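Local coordinates for glutamine cyclotransferase (Xanthomonas campestris, PDB 3MBR), which probably catalyses the cyclisation of N-terminal glutamine residues to pyroglutamate and holds a calcium ion in a beta-propeller fold, at residues A[149-162]-A[165-177]. The protein carries 1 engineered substitution. Residues are numbered along the deposited sequence; the frame is centred on the assembly and turned at random.
With CA (calcium ion), chain B.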
loop_
_atom_site.group_PDB
_atom_site.type_symbol
_atom_site.label_atom_id
_atom_site.label_comp_id
_atom_site.label_asym_id
_atom_site.label_seq_id
_atom_site.Cartn_x
_atom_site.Cartn_y
_atom_site.Cartn_z
ATOM N N LEU A 149 1.412 -2.402 16.995
ATOM C CA LEU A 149 0.846 -1.444 16.049
ATOM C C LEU A 149 -0.024 -2.165 14.995
ATOM O O LEU A 149 0.524 -2.903 14.154
ATOM C CB LEU A 149 2.039 -0.667 15.436
ATOM C CG LEU A 149 1.688 0.421 14.444
ATOM C CD1 LEU A 149 1.027 1.565 15.278
ATOM C CD2 LEU A 149 2.997 0.890 13.778
ATOM N N ASP A 150 -1.355 -1.948 15.033
ATOM C CA ASP A 150 -2.291 -2.591 14.088
ATOM C C ASP A 150 -2.961 -1.553 13.209
ATOM O O ASP A 150 -2.445 -0.412 13.152
ATOM C CB ASP A 150 -3.289 -3.435 14.918
ATOM C CG ASP A 150 -4.301 -2.596 15.738
ATOM O OD1 ASP A 150 -5.013 -3.249 16.582
ATOM O OD2 ASP A 150 -4.439 -1.330 15.545
ATOM N N ASN A 151 -3.953 -1.938 12.396
ATOM C CA ASN A 151 -4.616 -1.000 11.480
ATOM C C ASN A 151 -3.621 -0.394 10.539
ATOM O O ASN A 151 -3.707 0.772 10.218
ATOM C CB ASN A 151 -5.398 0.117 12.224
ATOM C CG ASN A 151 -6.745 -0.324 12.612
ATOM O OD1 ASN A 151 -7.746 -0.073 11.888
ATOM N ND2 ASN A 151 -6.830 -0.941 13.745
ATOM N N LEU A 152 -2.981 -1.265 9.788
ATOM C CA LEU A 152 -1.982 -0.849 8.766
ATOM C C LEU A 152 -2.556 -0.956 7.372
ATOM O O LEU A 152 -2.784 -2.117 6.868
ATOM C CB LEU A 152 -0.768 -1.673 8.911
ATOM C CG LEU A 152 -0.074 -1.651 10.256
ATOM C CD1 LEU A 152 1.143 -2.558 10.387
ATOM C CD2 LEU A 152 0.303 -0.226 10.853
ATOM N N ASN A 153 -3.112 0.126 6.827
ATOM C CA ASN A 153 -4.036 -0.014 5.698
ATOM C C ASN A 153 -3.168 -0.010 4.374
ATOM O O ASN A 153 -3.758 -0.216 3.262
ATOM C CB ASN A 153 -5.171 1.109 5.616
ATOM C CG ASN A 153 -4.609 2.501 5.190
ATOM O OD1 ASN A 153 -3.449 2.740 5.266
ATOM N ND2 ASN A 153 -5.436 3.393 4.747
ATOM N N GLU A 154 -1.826 0.253 4.430
ATOM C CA GLU A 154 -1.025 0.161 3.191
ATOM C C GLU A 154 0.404 -0.119 3.534
ATOM O O GLU A 154 0.906 0.367 4.577
ATOM C CB GLU A 154 -1.157 1.516 2.438
ATOM C CG GLU A 154 -0.235 1.732 1.213
ATOM C CD GLU A 154 -0.347 0.768 0.020
ATOM O OE1 GLU A 154 0.179 1.099 -1.071
ATOM O OE2 GLU A 154 -0.846 -0.387 0.232
ATOM N N LEU A 155 1.075 -0.889 2.663
ATOM C CA LEU A 155 2.494 -1.250 2.870
ATOM C C LEU A 155 3.312 -0.907 1.646
ATOM O O LEU A 155 2.765 -0.874 0.487
ATOM C CB LEU A 155 2.597 -2.786 3.006
ATOM C CG LEU A 155 1.903 -3.382 4.267
ATOM C CD1 LEU A 155 2.086 -4.912 4.260
ATOM C CD2 LEU A 155 2.396 -2.802 5.557
ATOM N N GLU A 156 4.620 -0.724 1.859
ATOM C CA GLU A 156 5.505 -0.629 0.714
ATOM C C GLU A 156 6.906 -0.994 1.215
ATOM O O GLU A 156 7.370 -0.438 2.238
ATOM C CB GLU A 156 5.506 0.791 0.164
ATOM C CG GLU A 156 6.321 0.918 -1.148
ATOM C CD GLU A 156 5.761 0.116 -2.303
ATOM O OE1 GLU A 156 6.446 0.159 -3.355
ATOM O OE2 GLU A 156 4.643 -0.456 -2.229
ATOM N N TRP A 157 7.617 -1.832 0.494
ATOM C CA TRP A 157 8.980 -2.184 0.814
ATOM C C TRP A 157 9.925 -1.166 0.266
ATOM O O TRP A 157 9.868 -0.886 -0.954
ATOM C CB TRP A 157 9.340 -3.552 0.207
ATOM C CG TRP A 157 10.604 -4.098 0.767
ATOM C CD1 TRP A 157 11.853 -3.960 0.244
ATOM C CD2 TRP A 157 10.729 -4.831 1.967
ATOM N NE1 TRP A 157 12.794 -4.618 1.065
ATOM C CE2 TRP A 157 12.121 -5.148 2.126
ATOM C CE3 TRP A 157 9.821 -5.282 2.918
ATOM C CZ2 TRP A 157 12.594 -5.948 3.170
ATOM C CZ3 TRP A 157 10.330 -6.087 4.005
ATOM C CH2 TRP A 157 11.688 -6.378 4.092
ATOM N N VAL A 158 10.793 -0.575 1.097
ATOM C CA VAL A 158 11.704 0.517 0.609
ATOM C C VAL A 158 13.056 0.273 1.231
ATOM O O VAL A 158 13.218 0.382 2.439
ATOM C CB VAL A 158 11.162 1.874 1.072
ATOM C CG1 VAL A 158 12.083 3.002 0.567
ATOM C CG2 VAL A 158 9.745 2.143 0.555
ATOM N N ASN A 159 14.023 -0.058 0.386
ATOM C CA ASN A 159 15.456 -0.186 0.862
ATOM C C ASN A 159 15.602 -1.021 2.137
ATOM O O ASN A 159 16.228 -0.588 3.121
ATOM C CB ASN A 159 16.035 1.205 1.136
ATOM C CG ASN A 159 16.082 2.093 -0.114
ATOM O OD1 ASN A 159 15.864 3.318 -0.015
ATOM N ND2 ASN A 159 16.280 1.489 -1.295
ATOM N N GLY A 160 15.027 -2.200 2.153
ATOM C CA GLY A 160 15.227 -3.121 3.227
ATOM C C GLY A 160 14.376 -2.903 4.410
ATOM O O GLY A 160 14.595 -3.561 5.433
ATOM N N GLU A 161 13.433 -1.958 4.312
ATOM C CA GLU A 161 12.550 -1.678 5.432
ATOM C C GLU A 161 11.125 -1.752 4.936
ATOM O O GLU A 161 10.860 -1.620 3.728
ATOM C CB GLU A 161 12.784 -0.268 5.972
ATOM C CG GLU A 161 14.115 -0.220 6.698
ATOM C CD GLU A 161 14.475 1.132 7.252
ATOM O OE1 GLU A 161 14.905 1.195 8.386
ATOM O OE2 GLU A 161 14.354 2.127 6.535
ATOM N N LEU A 162 10.222 -1.954 5.875
ATOM C CA LEU A 162 8.797 -1.977 5.531
ATOM C C LEU A 162 8.170 -0.617 5.927
ATOM O O LEU A 162 8.269 -0.233 7.111
ATOM C CB LEU A 162 8.115 -3.170 6.227
ATOM C CG LEU A 162 6.619 -3.379 6.065
ATOM C CD1 LEU A 162 6.367 -3.676 4.562
ATOM C CD2 LEU A 162 6.193 -4.529 6.872
ATOM N N ASN A 165 1.389 2.454 6.390
ATOM C CA ASN A 165 0.514 3.555 6.830
ATOM C C ASN A 165 -0.338 3.188 8.014
ATOM O O ASN A 165 -0.903 2.082 8.038
ATOM C CB ASN A 165 -0.441 3.942 5.693
ATOM C CG ASN A 165 -1.129 5.254 5.945
ATOM O OD1 ASN A 165 -0.462 6.298 6.047
ATOM N ND2 ASN A 165 -2.470 5.245 6.010
ATOM N N VAL A 166 -0.436 4.119 8.984
ATOM C CA VAL A 166 -1.241 4.000 10.182
ATOM C C VAL A 166 -2.319 5.169 10.021
ATOM O O VAL A 166 -2.147 6.404 10.385
ATOM C CB VAL A 166 -0.391 4.405 11.416
ATOM C CG1 VAL A 166 -1.164 4.057 12.583
ATOM C CG2 VAL A 166 0.981 3.664 11.429
ATOM N N TRP A 167 -3.390 4.849 9.374
ATOM C CA TRP A 167 -4.362 5.858 9.057
ATOM C C TRP A 167 -4.947 6.536 10.218
ATOM O O TRP A 167 -5.413 7.631 10.058
ATOM C CB TRP A 167 -5.526 5.276 8.196
ATOM C CG TRP A 167 -6.482 4.245 8.968
ATOM C CD1 TRP A 167 -6.339 2.838 9.130
ATOM C CD2 TRP A 167 -7.747 4.592 9.608
ATOM N NE1 TRP A 167 -7.470 2.325 9.829
ATOM C CE2 TRP A 167 -8.290 3.392 10.172
ATOM C CE3 TRP A 167 -8.414 5.828 9.834
ATOM C CZ2 TRP A 167 -9.506 3.399 10.849
ATOM C CZ3 TRP A 167 -9.676 5.807 10.517
ATOM C CH2 TRP A 167 -10.162 4.655 11.006
ATOM N N LEU A 168 -5.035 5.878 11.378
ATOM C CA LEU A 168 -5.710 6.586 12.399
ATOM C C LEU A 168 -4.802 7.617 13.061
ATOM O O LEU A 168 -5.316 8.487 13.783
ATOM C CB LEU A 168 -6.500 5.720 13.372
ATOM C CG LEU A 168 -5.654 4.748 14.005
ATOM C CD1 LEU A 168 -5.251 5.461 15.223
ATOM C CD2 LEU A 168 -6.648 3.471 14.221
ATOM N N THR A 169 -3.510 7.584 12.740
ATOM C CA THR A 169 -2.672 8.665 13.269
ATOM C C THR A 169 -2.068 9.536 12.142
ATOM O O THR A 169 -1.391 10.536 12.489
ATOM C CB THR A 169 -1.460 8.158 14.085
ATOM O OG1 THR A 169 -0.618 9.278 14.363
ATOM C CG2 THR A 169 -0.664 7.298 13.271
ATOM N N SER A 170 -2.412 9.241 10.865
ATOM C CA SER A 170 -1.826 9.978 9.638
ATOM C C SER A 170 -0.216 9.837 9.349
ATOM O O SER A 170 0.494 10.491 8.500
ATOM C CB SER A 170 -2.297 11.461 9.673
ATOM O OG SER A 170 -3.743 11.448 9.656
ATOM N N ARG A 171 0.289 8.869 9.957
ATOM C CA ARG A 171 1.681 8.594 9.980
ATOM C C ARG A 171 2.007 7.392 9.178
ATOM O O ARG A 171 1.206 6.427 9.107
ATOM C CB ARG A 171 2.179 8.415 11.433
ATOM C CG ARG A 171 2.173 9.712 12.212
ATOM C CD ARG A 171 2.524 9.457 13.666
ATOM N NE ARG A 171 2.236 10.628 14.502
ATOM C CZ ARG A 171 2.880 11.026 15.564
ATOM N NH1 ARG A 171 3.994 10.389 15.996
ATOM N NH2 ARG A 171 2.401 12.116 16.169
ATOM N N ILE A 172 3.212 7.399 8.605
ATOM C CA ILE A 172 3.790 6.134 8.086
ATOM C C ILE A 172 4.826 5.688 9.078
ATOM O O ILE A 172 5.627 6.529 9.623
ATOM C CB ILE A 172 4.393 6.435 6.724
ATOM C CG1 ILE A 172 3.210 6.820 5.739
ATOM C CG2 ILE A 172 5.253 5.236 6.227
ATOM C CD1 ILE A 172 3.732 7.197 4.373
ATOM N N ALA A 173 4.825 4.416 9.433
ATOM C CA ALA A 173 5.856 3.807 10.250
ATOM C C ALA A 173 6.939 3.237 9.348
ATOM O O ALA A 173 6.610 2.504 8.395
ATOM C CB ALA A 173 5.220 2.673 11.020
ATOM N N ARG A 174 8.234 3.526 9.603
ATOM C CA ARG A 174 9.341 2.791 8.937
ATOM C C ARG A 174 9.701 1.686 9.903
ATOM O O ARG A 174 10.084 1.981 11.063
ATOM C CB ARG A 174 10.543 3.706 8.755
ATOM C CG ARG A 174 10.395 4.588 7.726
ATOM C CD ARG A 174 11.639 5.544 7.613
ATOM N NE ARG A 174 12.899 4.847 7.788
ATOM C CZ ARG A 174 14.004 5.157 8.522
ATOM N NH1 ARG A 174 14.987 4.270 8.544
ATOM N NH2 ARG A 174 14.256 6.306 9.201
ATOM N N ILE A 175 9.563 0.454 9.452
ATOM C CA ILE A 175 9.744 -0.771 10.268
ATOM C C ILE A 175 10.996 -1.543 9.890
ATOM O O ILE A 175 11.208 -1.838 8.717
ATOM C CB ILE A 175 8.495 -1.698 10.143
ATOM C CG1 ILE A 175 7.227 -0.932 10.626
ATOM C CG2 ILE A 175 8.604 -3.057 10.921
ATOM C CD1 ILE A 175 5.961 -1.475 9.996
ATOM N N ASP A 176 11.774 -1.900 10.908
ATOM C CA ASP A 176 12.942 -2.792 10.717
ATOM C C ASP A 176 12.369 -4.194 10.596
ATOM O O ASP A 176 11.781 -4.718 11.521
ATOM C CB ASP A 176 13.863 -2.690 11.955
ATOM C CG ASP A 176 15.021 -3.633 11.906
ATOM O OD1 ASP A 176 15.017 -4.535 11.070
ATOM O OD2 ASP A 176 15.917 -3.503 12.764
ATOM N N PRO A 177 12.460 -4.841 9.404
ATOM C CA PRO A 177 11.742 -6.124 9.332
ATOM C C PRO A 177 12.370 -7.267 10.142
ATOM O O PRO A 177 11.671 -8.241 10.478
ATOM C CB PRO A 177 11.828 -6.497 7.833
ATOM C CG PRO A 177 12.978 -5.747 7.304
ATOM C CD PRO A 177 13.125 -4.471 8.158
HETATM CA CA CA B . 2.280 -0.005 -1.831
HETATM O O HOH W 1 -4.022 3.125 11.910
HETATM O O HOH W 2 1.808 -2.308 -2.429
#
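Asn165 ND2 donates a 2.8 Å hydrogen bond to Asn153 OD1, which lies nearly in the Asn165 amide plane. The backbone N of Asn165 gives a second bond, also 2.8 Å, to Glu154 O. The two amides are turned 31° apart. Asn153 reaches its partner because, with chi1 72°, its CG is flanked by both backbone N and C. Its ND2 is satisfied by Leu206 O, so both ends of this buried amide are used. Nearby, the indole NE1 of Trp167 donates to Asn151 OD1 at 3.2 Å, a bent bond, with amide and ring planes 62° apart. A water links Asn151 O to Leu168 N. The Leu152 and Val166 side chains lie side by side, and Leu149 meets Val166 tip to tip.

At the other end, Leu162 and Ile175 exchange paired backbone bonds. The Glu161 chain runs out straight to Arg174, whose NH1 is held by both carboxylate oxygens through their syn lone pairs, at 3.1 Å from OE1 and 3.0 Å from OE2. Gln7 takes NH2 of the same arginine. Trp157 CH2 packs 3.5 Å from Pro177 CG.

Strand 152-158 also carries the calcium ligands Glu154 OE1, Leu155 O and Glu156 OE2; a water and the carbonyls of Leu26 and Ile209 complete the site. This innermost strand faces the calcium seen in this protein. A type I' turn leads from it into the next strand. A four-stranded antiparallel blade with its inner strand at the central axis is characteristic of a beta-propeller.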